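Local atomic coordinates of conserved protein (Methanosarcina mazei, PDB entry 2NR4), a protein that binds flavin mononucleotide and is otherwise of unknown function. Residues I33-G38 and A45-V50; T37-P42 and F108-L113; R59-S64 and D131-A136; E73-S78 and W119-C124. All coordinates share one frame; numbering follows the deposited sequence.

Overall arrangement
Contacts 1, 3 and 4 are antiparallel strand pairings in one six-stranded closed barrel, while contact 2 packs the turn of the hairpin of contact 1 against a separate two-stranded sheet. Contact 1 is the most central, its centre about 4 Å from that of the chain, and all its touching residues are buried. Contact 4 is mostly buried and neighbours contact 1 through a backbone bond from S36 N to A77 O. Contact 3 is more exposed and richer in polar groups. Contacts 1 and 3 share the flavin, which they hold largely through backbone atoms. Contact 2 has no hydrogen bond between its segments and relies on aromatic and proline surfaces; F110 continues onto C75 of contact 4.

Contact 1 of 4, residues I33-G38 and A45-V50; sequences IIASTG and APIGIV. With FMN (flavin mononucleotide), chain C.
I47 sends its side chain from the strand pairing out to the flavin, its inner carbons packing on A35 and its outer ones on the cofactor. CB lies 3.9 Å from CB of A35, and CG1, set anti to the carbonyl carbon (chi1 -64°), closes to 3.6 Å from the same methyl. CG2 branches toward the carbonyl oxygen O4 of FMN, while the tip, CD1, comes within 3.6 Å of C2 in the pyrimidine ring. An alanine here would probably lose the apolar contact of the tip with the flavin and the packing of CG1 on A35, leaving the isoalloxazine less firmly seated. The backbone beneath is a beta hairpin of strands 29-37 and 43-51, two neighbours in the closed antiparallel barrel, consistent with the FMN-binding split-barrel class. I33 and I47 form a hydrogen-bonded pair, with I47 N to I33 O at 3.0 Å and I33 N to I47 O nearly as short, both donors in the carbonyl planes. A35 N to A45 O is shorter, 2.8 Å, yet the donor sits 32° above the carbonyl plane. On the same face, CG1 of I33 takes the crowded position between backbone N and carbonyl carbon and meets CD1 of I49 at 3.7 Å, the two chains crossing obliquely. Where strand 43-51 faces away from strand 29-37, its backbone serves the cofactor: G48 N donates to FMN O4 at 2.7 Å, almost straight at 174°, and P46 O accepts from FMN O2' at 2.6 Å. Helix 84-92 covers the P46 ring through F87, S90 and T91.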
# COMPACT_ATOMS: atom_id res chain seq x y z
N ILE A 33 0.02 -10.87 -0.77
CA ILE A 33 -1.34 -11.27 -1.13
C ILE A 33 -1.88 -12.26 -0.10
O ILE A 33 -1.17 -12.66 0.80
CB ILE A 33 -1.39 -11.84 -2.56
CG1 ILE A 33 -0.31 -12.92 -2.80
CG2 ILE A 33 -1.24 -10.66 -3.60
CD1 ILE A 33 -0.62 -14.29 -2.23
N ILE A 34 -3.13 -12.66 -0.23
CA ILE A 34 -3.57 -13.78 0.59
C ILE A 34 -3.65 -15.00 -0.33
O ILE A 34 -4.33 -14.98 -1.34
CB ILE A 34 -4.91 -13.46 1.22
CG1 ILE A 34 -4.70 -12.30 2.23
CG2 ILE A 34 -5.53 -14.75 1.87
CD1 ILE A 34 -5.95 -11.65 2.65
N ALA A 35 -2.97 -16.06 0.04
CA ALA A 35 -2.93 -17.25 -0.82
C ALA A 35 -4.07 -18.17 -0.41
O ALA A 35 -4.19 -18.47 0.78
CB ALA A 35 -1.64 -17.95 -0.60
N SER A 36 -4.87 -18.63 -1.38
CA SER A 36 -5.91 -19.65 -1.06
C SER A 36 -5.40 -21.01 -1.55
O SER A 36 -4.83 -21.12 -2.63
CB SER A 36 -7.27 -19.34 -1.71
OG SER A 36 -7.15 -18.99 -3.08
N THR A 37 -5.64 -22.06 -0.76
CA THR A 37 -5.16 -23.39 -1.14
C THR A 37 -6.24 -24.37 -0.63
O THR A 37 -7.12 -23.97 0.12
CB THR A 37 -3.85 -23.77 -0.43
OG1 THR A 37 -3.93 -23.55 1.01
CG2 THR A 37 -2.58 -23.07 -1.03
N GLY A 38 -6.14 -25.65 -1.01
CA GLY A 38 -6.98 -26.67 -0.38
C GLY A 38 -8.21 -27.01 -1.17
O GLY A 38 -9.28 -26.49 -0.91
N ALA A 45 -4.07 -17.76 3.72
CA ALA A 45 -2.98 -17.25 4.59
C ALA A 45 -2.19 -16.19 3.83
O ALA A 45 -1.99 -16.34 2.64
CB ALA A 45 -2.05 -18.40 4.94
N PRO A 46 -1.75 -15.12 4.50
CA PRO A 46 -0.85 -14.16 3.80
C PRO A 46 0.45 -14.80 3.37
O PRO A 46 1.07 -15.58 4.11
CB PRO A 46 -0.62 -13.06 4.84
CG PRO A 46 -1.84 -13.12 5.66
CD PRO A 46 -2.12 -14.61 5.83
N ILE A 47 0.83 -14.49 2.13
CA ILE A 47 2.03 -15.04 1.53
C ILE A 47 2.57 -13.99 0.59
O ILE A 47 1.79 -13.31 -0.05
CB ILE A 47 1.68 -16.31 0.69
CG1 ILE A 47 1.12 -17.43 1.59
CG2 ILE A 47 2.87 -16.80 -0.08
CD1 ILE A 47 2.20 -18.16 2.38
N GLY A 48 3.89 -13.88 0.51
CA GLY A 48 4.50 -12.95 -0.47
C GLY A 48 4.83 -13.73 -1.74
O GLY A 48 5.49 -14.77 -1.68
N ILE A 49 4.30 -13.33 -2.88
CA ILE A 49 4.73 -13.92 -4.16
C ILE A 49 5.88 -13.05 -4.71
O ILE A 49 5.72 -11.79 -4.79
CB ILE A 49 3.56 -13.98 -5.12
CG1 ILE A 49 2.53 -15.03 -4.60
CG2 ILE A 49 4.02 -14.28 -6.58
CD1 ILE A 49 1.31 -15.10 -5.38
N VAL A 50 7.00 -13.70 -5.05
CA VAL A 50 8.24 -13.04 -5.44
C VAL A 50 8.39 -13.05 -6.95
O VAL A 50 8.26 -14.12 -7.59
CB VAL A 50 9.47 -13.69 -4.81
CG1 VAL A 50 10.74 -12.79 -4.99
CG2 VAL A 50 9.21 -14.09 -3.34
N1 FMN C . 4.46 -17.29 5.32
C2 FMN C . 5.15 -17.98 4.35
O2 FMN C . 5.36 -19.18 4.51
N3 FMN C . 5.63 -17.32 3.23
C4 FMN C . 5.39 -15.96 3.07
O4 FMN C . 5.61 -15.41 2.00
C4A FMN C . 4.68 -15.26 4.05
N5 FMN C . 4.44 -13.91 3.92
C5A FMN C . 3.72 -13.22 4.88
C6 FMN C . 3.47 -11.85 4.72
C7 FMN C . 2.75 -11.15 5.68
C7M FMN C . 2.56 -9.67 5.50
C8 FMN C . 2.29 -11.83 6.82
C8M FMN C . 1.38 -11.18 7.79
C9 FMN C . 2.54 -13.20 6.99
C9A FMN C . 3.25 -13.90 6.00
N10 FMN C . 3.51 -15.26 6.14
C10 FMN C . 4.22 -15.94 5.18
C1' FMN C . 3.15 -15.97 7.42
C2' FMN C . 1.84 -16.71 7.21
O2' FMN C . 0.88 -15.82 6.69
C3' FMN C . 1.35 -17.19 8.55
O3' FMN C . 2.30 -18.10 9.07
C4' FMN C . -0.04 -17.81 8.44
O4' FMN C . -0.49 -17.95 9.77
C5' FMN C . -0.02 -19.17 7.73
O5' FMN C . -1.23 -19.87 7.96
P FMN C . -1.64 -21.28 7.27
O1P FMN C . -1.18 -22.36 8.26
O2P FMN C . -0.84 -21.44 5.96
O3P FMN C . -3.16 -21.31 7.15

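Contact 2 of 4, residues T37-P42 and F108-L113; sequences TGFEHP and FKFPVL
F39 presents one face of its ring to the edge of F110, whose CD1 stands 3.6 Å above the F39 plane and over its centre. The ring centroids are 5.0 Å apart and the planes meet at 80°, which makes this a T-shaped (edge-to-face) pair. CE1 of F39 reaches CB of F108 at 3.7 Å and comes obliquely to 2.9 Å from the carbonyl O of K109, a close approach for a carbon. CD of P111, the next residue, lies over one face of F110 toward the rim, and CZ of F110 touches CA of T37 at 3.7 Å. The turn that links hairpin strands 29-37 and 43-51 is thus laid on strand 110-113, part of a small antiparallel sheet beside the barrel. At G38 the turn leaves no room for a CB: at phi 98° it would jam against the preceding carbonyl, and it would clash with H41 O. P111 fits under this turn, CG 3.7 Å from G38 O and CB 3.9 Å from CB of P42. No hydrogen bond joins the two segments; polar ties come from beside them, with E73 OE1 accepting from F39 N and S36 OG bonded to P111 O.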
# COMPACT_ATOMS: atom_id res chain seq x y z
N THR A 37 -5.64 -22.06 -0.76
CA THR A 37 -5.16 -23.39 -1.14
C THR A 37 -6.24 -24.37 -0.63
O THR A 37 -7.12 -23.97 0.12
CB THR A 37 -3.85 -23.77 -0.43
OG1 THR A 37 -3.93 -23.55 1.01
CG2 THR A 37 -2.58 -23.07 -1.03
N GLY A 38 -6.14 -25.65 -1.01
CA GLY A 38 -6.98 -26.67 -0.38
C GLY A 38 -8.21 -27.01 -1.17
O GLY A 38 -9.28 -26.49 -0.91
N PHE A 39 -8.03 -27.88 -2.15
CA PHE A 39 -9.10 -28.48 -2.92
C PHE A 39 -10.21 -28.97 -2.00
O PHE A 39 -11.38 -28.58 -2.18
CB PHE A 39 -8.53 -29.66 -3.74
CG PHE A 39 -8.00 -29.29 -5.10
CD1 PHE A 39 -8.86 -28.96 -6.14
CD2 PHE A 39 -6.62 -29.33 -5.36
CE1 PHE A 39 -8.36 -28.64 -7.43
CE2 PHE A 39 -6.10 -29.00 -6.63
CZ PHE A 39 -6.98 -28.67 -7.66
N GLU A 40 -9.84 -29.73 -0.96
CA GLU A 40 -10.80 -30.44 -0.11
C GLU A 40 -11.26 -29.70 1.15
O GLU A 40 -12.22 -30.09 1.79
CB GLU A 40 -10.19 -31.78 0.34
CG GLU A 40 -9.94 -32.77 -0.78
CD GLU A 40 -9.27 -34.05 -0.28
OE1 GLU A 40 -9.44 -34.43 0.92
OE2 GLU A 40 -8.56 -34.68 -1.09
N HIS A 41 -10.54 -28.65 1.53
CA HIS A 41 -10.90 -27.80 2.64
C HIS A 41 -10.16 -26.48 2.39
O HIS A 41 -8.94 -26.45 2.51
CB HIS A 41 -10.49 -28.36 3.99
CG HIS A 41 -10.76 -27.41 5.12
ND1 HIS A 41 -12.00 -27.29 5.72
CD2 HIS A 41 -9.98 -26.47 5.71
CE1 HIS A 41 -11.95 -26.35 6.65
NE2 HIS A 41 -10.74 -25.83 6.66
N PRO A 42 -10.89 -25.43 2.01
CA PRO A 42 -10.18 -24.19 1.64
C PRO A 42 -9.54 -23.52 2.83
O PRO A 42 -10.12 -23.44 3.94
CB PRO A 42 -11.29 -23.31 1.06
CG PRO A 42 -12.59 -23.82 1.72
CD PRO A 42 -12.35 -25.30 1.90
N PHE A 108 -11.19 -29.71 -12.55
CA PHE A 108 -11.34 -29.45 -11.11
C PHE A 108 -11.45 -27.95 -10.88
O PHE A 108 -10.95 -27.13 -11.66
CB PHE A 108 -10.22 -30.07 -10.23
CG PHE A 108 -9.98 -31.57 -10.45
CD1 PHE A 108 -11.04 -32.46 -10.69
CD2 PHE A 108 -8.68 -32.09 -10.37
CE1 PHE A 108 -10.80 -33.83 -10.89
CE2 PHE A 108 -8.43 -33.46 -10.56
CZ PHE A 108 -9.49 -34.32 -10.82
N LYS A 109 -12.16 -27.61 -9.83
CA LYS A 109 -12.38 -26.24 -9.44
C LYS A 109 -11.28 -25.94 -8.44
O LYS A 109 -10.56 -26.84 -8.03
CB LYS A 109 -13.76 -26.12 -8.79
CG LYS A 109 -14.84 -25.51 -9.69
CD LYS A 109 -15.04 -26.28 -10.97
CE LYS A 109 -16.07 -25.61 -11.86
NZ LYS A 109 -16.09 -26.23 -13.23
N PHE A 110 -11.12 -24.67 -8.08
CA PHE A 110 -10.16 -24.30 -7.02
C PHE A 110 -10.66 -23.05 -6.25
O PHE A 110 -11.20 -22.13 -6.84
CB PHE A 110 -8.77 -24.09 -7.65
CG PHE A 110 -7.65 -24.11 -6.65
CD1 PHE A 110 -7.19 -25.33 -6.13
CD2 PHE A 110 -7.11 -22.92 -6.17
CE1 PHE A 110 -6.20 -25.36 -5.19
CE2 PHE A 110 -6.12 -22.94 -5.21
CZ PHE A 110 -5.65 -24.14 -4.73
N PRO A 111 -10.49 -23.03 -4.91
CA PRO A 111 -11.03 -21.95 -4.11
C PRO A 111 -10.23 -20.63 -4.25
O PRO A 111 -8.99 -20.65 -4.16
CB PRO A 111 -10.85 -22.47 -2.69
CG PRO A 111 -9.67 -23.36 -2.76
CD PRO A 111 -9.80 -24.03 -4.08
N VAL A 112 -10.95 -19.53 -4.45
CA VAL A 112 -10.36 -18.16 -4.33
C VAL A 112 -11.25 -17.39 -3.36
O VAL A 112 -12.37 -17.85 -3.08
CB VAL A 112 -10.24 -17.47 -5.70
CG1 VAL A 112 -9.27 -18.23 -6.62
CG2 VAL A 112 -11.61 -17.26 -6.38
N LEU A 113 -10.78 -16.27 -2.83
CA LEU A 113 -11.62 -15.46 -1.95
C LEU A 113 -12.70 -14.70 -2.71
O LEU A 113 -12.43 -14.10 -3.74
CB LEU A 113 -10.78 -14.47 -1.13
CG LEU A 113 -9.76 -15.14 -0.21
CD1 LEU A 113 -8.92 -14.05 0.49
CD2 LEU A 113 -10.45 -15.99 0.83

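Contact 3 of 4, residues R59-S64 and D131-A136; sequences RLFKGS and DQSLVA. With FMN (flavin mononucleotide), chain C.
L60 spends both its backbone polar atoms on L134: L60 N donates to L134 O at 2.8 Å and L134 N returns to L60 O at 2.8 Å, both donors in the carbonyl planes and the first bond almost straight (175°). Two residues on, K62 N reaches Q132 O in a weak bond of 3.3 Å. R59 O and F61 N look the other way, and the flavin satisfies them. N3 of FMN donates to R59 O at 2.8 Å and F61 N donates to O2 of FMN at 2.7 Å, so N3 and O2 of the pyrimidine ring are met by backbone atoms, much as a neighbouring strand would be. Strands 57-61 and 133-145 are antiparallel neighbours in the barrel, with R59 and F61 opposite V135 and S133 in non-hydrogen-bonded pairs. The F61 ring lies obliquely to O2, and CD2 carries its closest approach to the flavin. A type II turn from F61 to S64, with G63 at positive phi (104°), leads into helix 65-73, where S64 is the N-cap and its OG bonds W67 N. The chain of K62, bent at chi3, lays CE against the Q132 backbone. Its NZ makes a weak 3.4 Å bond to a water that donates to D131 O at 2.8 Å. R59 runs side by side with V135, NH1 resting 3.7 Å from CG2.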
# COMPACT_ATOMS: atom_id res chain seq x y z
N ARG A 59 8.05 -18.74 -1.11
CA ARG A 59 8.89 -19.41 -0.13
C ARG A 59 7.92 -19.63 0.99
O ARG A 59 7.45 -18.67 1.61
CB ARG A 59 10.04 -18.51 0.36
CG ARG A 59 11.03 -18.04 -0.68
CD ARG A 59 12.37 -17.55 -0.02
NE ARG A 59 13.34 -17.05 -1.01
CZ ARG A 59 14.38 -17.74 -1.49
NH1 ARG A 59 14.65 -18.96 -1.04
NH2 ARG A 59 15.18 -17.20 -2.41
N LEU A 60 7.56 -20.88 1.22
CA LEU A 60 6.61 -21.21 2.29
C LEU A 60 7.33 -21.82 3.50
O LEU A 60 8.09 -22.78 3.38
CB LEU A 60 5.55 -22.17 1.77
CG LEU A 60 4.94 -21.93 0.39
CD1 LEU A 60 4.18 -23.16 -0.07
CD2 LEU A 60 3.98 -20.75 0.48
N PHE A 61 7.08 -21.27 4.68
CA PHE A 61 7.55 -21.84 5.93
C PHE A 61 7.00 -23.25 6.12
O PHE A 61 5.80 -23.50 5.96
CB PHE A 61 7.15 -20.93 7.10
CG PHE A 61 7.92 -19.64 7.15
CD1 PHE A 61 9.32 -19.66 7.23
CD2 PHE A 61 7.26 -18.42 7.12
CE1 PHE A 61 10.05 -18.46 7.27
CE2 PHE A 61 7.97 -17.23 7.15
CZ PHE A 61 9.38 -17.24 7.23
N LYS A 62 7.88 -24.20 6.41
CA LYS A 62 7.46 -25.57 6.53
C LYS A 62 6.54 -25.71 7.75
O LYS A 62 6.78 -25.08 8.77
CB LYS A 62 8.66 -26.51 6.66
CG LYS A 62 9.48 -26.67 5.40
CD LYS A 62 10.53 -27.79 5.54
CE LYS A 62 11.94 -27.20 5.56
NZ LYS A 62 13.02 -28.24 5.49
N GLY A 63 5.50 -26.53 7.61
CA GLY A 63 4.62 -26.88 8.72
C GLY A 63 3.28 -26.17 8.70
O GLY A 63 2.41 -26.46 9.50
N SER A 64 3.13 -25.19 7.80
CA SER A 64 1.90 -24.41 7.73
C SER A 64 0.82 -25.13 6.92
O SER A 64 1.10 -26.09 6.20
CB SER A 64 2.19 -23.05 7.12
OG SER A 64 2.46 -23.18 5.72
N ASP A 131 16.66 -24.31 3.33
CA ASP A 131 16.71 -23.82 4.69
C ASP A 131 15.59 -24.49 5.46
O ASP A 131 15.54 -25.73 5.56
CB ASP A 131 16.59 -22.28 4.73
CG ASP A 131 17.69 -21.58 3.92
OD1 ASP A 131 18.51 -22.27 3.26
OD2 ASP A 131 17.74 -20.33 3.96
N GLN A 132 14.67 -23.69 5.98
CA GLN A 132 13.51 -24.24 6.65
C GLN A 132 12.24 -23.85 5.87
O GLN A 132 11.15 -23.61 6.44
CB GLN A 132 13.52 -23.81 8.13
CG GLN A 132 14.97 -23.87 8.71
CD GLN A 132 15.05 -24.30 10.17
OE1 GLN A 132 14.09 -24.17 10.94
NE2 GLN A 132 16.22 -24.82 10.56
N SER A 133 12.40 -23.84 4.55
CA SER A 133 11.37 -23.38 3.63
C SER A 133 11.18 -24.32 2.46
O SER A 133 12.09 -25.08 2.10
CB SER A 133 11.71 -22.00 3.06
OG SER A 133 11.23 -20.98 3.91
N LEU A 134 9.98 -24.29 1.90
CA LEU A 134 9.72 -24.96 0.65
C LEU A 134 9.57 -23.86 -0.39
O LEU A 134 8.72 -22.97 -0.25
CB LEU A 134 8.45 -25.77 0.74
CG LEU A 134 8.03 -26.40 -0.59
CD1 LEU A 134 8.90 -27.66 -0.88
CD2 LEU A 134 6.54 -26.72 -0.55
N VAL A 135 10.38 -23.93 -1.43
CA VAL A 135 10.29 -22.97 -2.54
C VAL A 135 9.60 -23.69 -3.70
O VAL A 135 9.85 -24.89 -3.94
CB VAL A 135 11.65 -22.44 -2.92
CG1 VAL A 135 11.55 -21.41 -4.04
CG2 VAL A 135 12.34 -21.82 -1.70
N ALA A 136 8.72 -22.96 -4.37
CA ALA A 136 8.04 -23.41 -5.59
C ALA A 136 7.92 -22.27 -6.59
O ALA A 136 7.60 -21.14 -6.22
CB ALA A 136 6.64 -23.94 -5.26
N1 FMN C . 4.46 -17.29 5.32
C2 FMN C . 5.15 -17.98 4.35
O2 FMN C . 5.36 -19.18 4.51
N3 FMN C . 5.63 -17.32 3.23
C4 FMN C . 5.39 -15.96 3.07
O4 FMN C . 5.61 -15.41 2.00
C4A FMN C . 4.68 -15.26 4.05
N5 FMN C . 4.44 -13.91 3.92
C5A FMN C . 3.72 -13.22 4.88
C6 FMN C . 3.47 -11.85 4.72
C7 FMN C . 2.75 -11.15 5.68
C7M FMN C . 2.56 -9.67 5.50
C8 FMN C . 2.29 -11.83 6.82
C8M FMN C . 1.38 -11.18 7.79
C9 FMN C . 2.54 -13.20 6.99
C9A FMN C . 3.25 -13.90 6.00
N10 FMN C . 3.51 -15.26 6.14
C10 FMN C . 4.22 -15.94 5.18
C1' FMN C . 3.15 -15.97 7.42
C2' FMN C . 1.84 -16.71 7.21
O2' FMN C . 0.88 -15.82 6.69
C3' FMN C . 1.35 -17.19 8.55
O3' FMN C . 2.30 -18.10 9.07
C4' FMN C . -0.04 -17.81 8.44
O4' FMN C . -0.49 -17.95 9.77
C5' FMN C . -0.02 -19.17 7.73
O5' FMN C . -1.23 -19.87 7.96
P FMN C . -1.64 -21.28 7.27
O1P FMN C . -1.18 -22.36 8.26
O2P FMN C . -0.84 -21.44 5.96
O3P FMN C . -3.16 -21.31 7.15
O HOH W 1 15.80 -27.93 7.35

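Contact 4 of 4, residues E73-S78 and W119-C124; sequences EKCLAS and WVVFEC
The F122 ring is turned edge-on to the neighbouring strand, with L76 O and S78 CB near its plane, while V120 CG1 of its own strand lies 3.4 Å above one face. CB of F122 is 3.4 Å from L76 O, the acceptor of F122 N at 2.8 Å; in return L76 N meets F122 O at 3.0 Å, nearly along the C=O axis. S78 OG, in the crowded position between backbone N and carbonyl carbon, touches CB of V120 at 3.3 Å and accepts weakly from V120 N, which bonds S78 O more firmly. C124 SG packs on CB of L76 at 3.9 Å, and on the reverse face C75 SG meets V121 CG1 at 3.6 Å. An alanine in place of F122 would probably lose the ring's contacts with S78 and V120 and loosen this part of the core. Further out, L138 backs F122 and C124, and F110 covers C75 and A77. After helix 65-73, K74 turns the chain with positive phi (51°), and its O takes C124 N at 2.9 Å from well above the carbonyl plane. Strands 75-79 and 118-130 thereby form an antiparallel pair in the closed barrel, consistent with an FMN-binding split barrel.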
# COMPACT_ATOMS: atom_id res chain seq x y z
N GLU A 73 -1.18 -30.94 -3.23
CA GLU A 73 -2.01 -30.57 -4.37
C GLU A 73 -1.28 -29.83 -5.47
O GLU A 73 -1.76 -29.78 -6.60
CB GLU A 73 -3.21 -29.76 -3.89
CG GLU A 73 -4.11 -30.60 -2.98
CD GLU A 73 -5.25 -29.83 -2.38
OE1 GLU A 73 -5.43 -28.63 -2.70
OE2 GLU A 73 -5.99 -30.44 -1.58
N LYS A 74 -0.14 -29.23 -5.13
CA LYS A 74 0.67 -28.41 -6.08
C LYS A 74 -0.11 -27.32 -6.83
O LYS A 74 0.08 -27.07 -8.05
CB LYS A 74 1.50 -29.28 -7.03
CG LYS A 74 2.52 -30.17 -6.30
CD LYS A 74 1.84 -31.52 -6.02
CE LYS A 74 2.84 -32.62 -5.75
NZ LYS A 74 2.09 -33.84 -5.29
N CYS A 75 -0.97 -26.66 -6.08
CA CYS A 75 -1.78 -25.57 -6.62
C CYS A 75 -2.04 -24.57 -5.51
O CYS A 75 -2.21 -24.93 -4.32
CB CYS A 75 -3.12 -26.10 -7.15
SG CYS A 75 -4.21 -24.94 -8.03
N LEU A 76 -2.06 -23.29 -5.91
CA LEU A 76 -2.25 -22.17 -4.95
C LEU A 76 -2.74 -20.99 -5.75
O LEU A 76 -2.32 -20.81 -6.91
CB LEU A 76 -0.91 -21.89 -4.25
CG LEU A 76 -0.58 -20.60 -3.48
CD1 LEU A 76 0.66 -20.89 -2.65
CD2 LEU A 76 -0.37 -19.36 -4.40
N ALA A 77 -3.63 -20.17 -5.18
CA ALA A 77 -4.11 -18.99 -5.89
C ALA A 77 -3.71 -17.72 -5.11
O ALA A 77 -3.80 -17.70 -3.89
CB ALA A 77 -5.61 -19.03 -6.02
N SER A 78 -3.22 -16.71 -5.81
CA SER A 78 -3.10 -15.40 -5.21
C SER A 78 -4.47 -14.73 -5.12
O SER A 78 -5.31 -14.86 -6.03
CB SER A 78 -2.17 -14.53 -6.08
OG SER A 78 -2.66 -14.42 -7.42
N TRP A 119 -7.65 -12.41 -8.69
CA TRP A 119 -7.09 -13.73 -8.30
C TRP A 119 -6.36 -14.36 -9.46
O TRP A 119 -6.70 -14.09 -10.65
CB TRP A 119 -8.19 -14.66 -7.69
CG TRP A 119 -9.37 -14.84 -8.59
CD1 TRP A 119 -10.56 -14.15 -8.54
CD2 TRP A 119 -9.47 -15.74 -9.72
NE1 TRP A 119 -11.40 -14.58 -9.57
CE2 TRP A 119 -10.76 -15.55 -10.30
CE3 TRP A 119 -8.61 -16.70 -10.28
CZ2 TRP A 119 -11.19 -16.28 -11.42
CZ3 TRP A 119 -9.04 -17.41 -11.39
CH2 TRP A 119 -10.32 -17.18 -11.96
N VAL A 120 -5.36 -15.17 -9.16
CA VAL A 120 -4.67 -15.99 -10.17
C VAL A 120 -4.53 -17.37 -9.57
O VAL A 120 -3.98 -17.52 -8.47
CB VAL A 120 -3.26 -15.44 -10.55
CG1 VAL A 120 -2.63 -16.31 -11.67
CG2 VAL A 120 -3.34 -13.95 -10.97
N VAL A 121 -5.00 -18.39 -10.28
CA VAL A 121 -4.73 -19.76 -9.88
C VAL A 121 -3.41 -20.22 -10.51
O VAL A 121 -3.23 -20.17 -11.73
CB VAL A 121 -5.91 -20.74 -10.27
CG1 VAL A 121 -5.58 -22.14 -9.76
CG2 VAL A 121 -7.21 -20.24 -9.69
N PHE A 122 -2.49 -20.70 -9.67
CA PHE A 122 -1.19 -21.19 -10.17
C PHE A 122 -0.99 -22.67 -9.89
O PHE A 122 -1.31 -23.14 -8.80
CB PHE A 122 -0.05 -20.50 -9.44
CG PHE A 122 0.04 -19.00 -9.63
CD1 PHE A 122 0.70 -18.46 -10.75
CD2 PHE A 122 -0.45 -18.14 -8.64
CE1 PHE A 122 0.86 -17.06 -10.88
CE2 PHE A 122 -0.33 -16.77 -8.78
CZ PHE A 122 0.34 -16.23 -9.91
N GLU A 123 -0.37 -23.37 -10.85
CA GLU A 123 0.28 -24.65 -10.60
C GLU A 123 1.66 -24.34 -9.98
O GLU A 123 2.41 -23.53 -10.50
CB GLU A 123 0.48 -25.45 -11.91
CG GLU A 123 1.33 -26.72 -11.66
CD GLU A 123 1.34 -27.68 -12.85
OE1 GLU A 123 0.71 -27.33 -13.89
OE2 GLU A 123 1.98 -28.75 -12.72
N CYS A 124 1.95 -24.97 -8.86
CA CYS A 124 3.25 -24.90 -8.19
C CYS A 124 4.17 -25.97 -8.76
O CYS A 124 3.81 -27.18 -8.80
CB CYS A 124 3.08 -25.18 -6.71
SG CYS A 124 1.96 -24.03 -5.88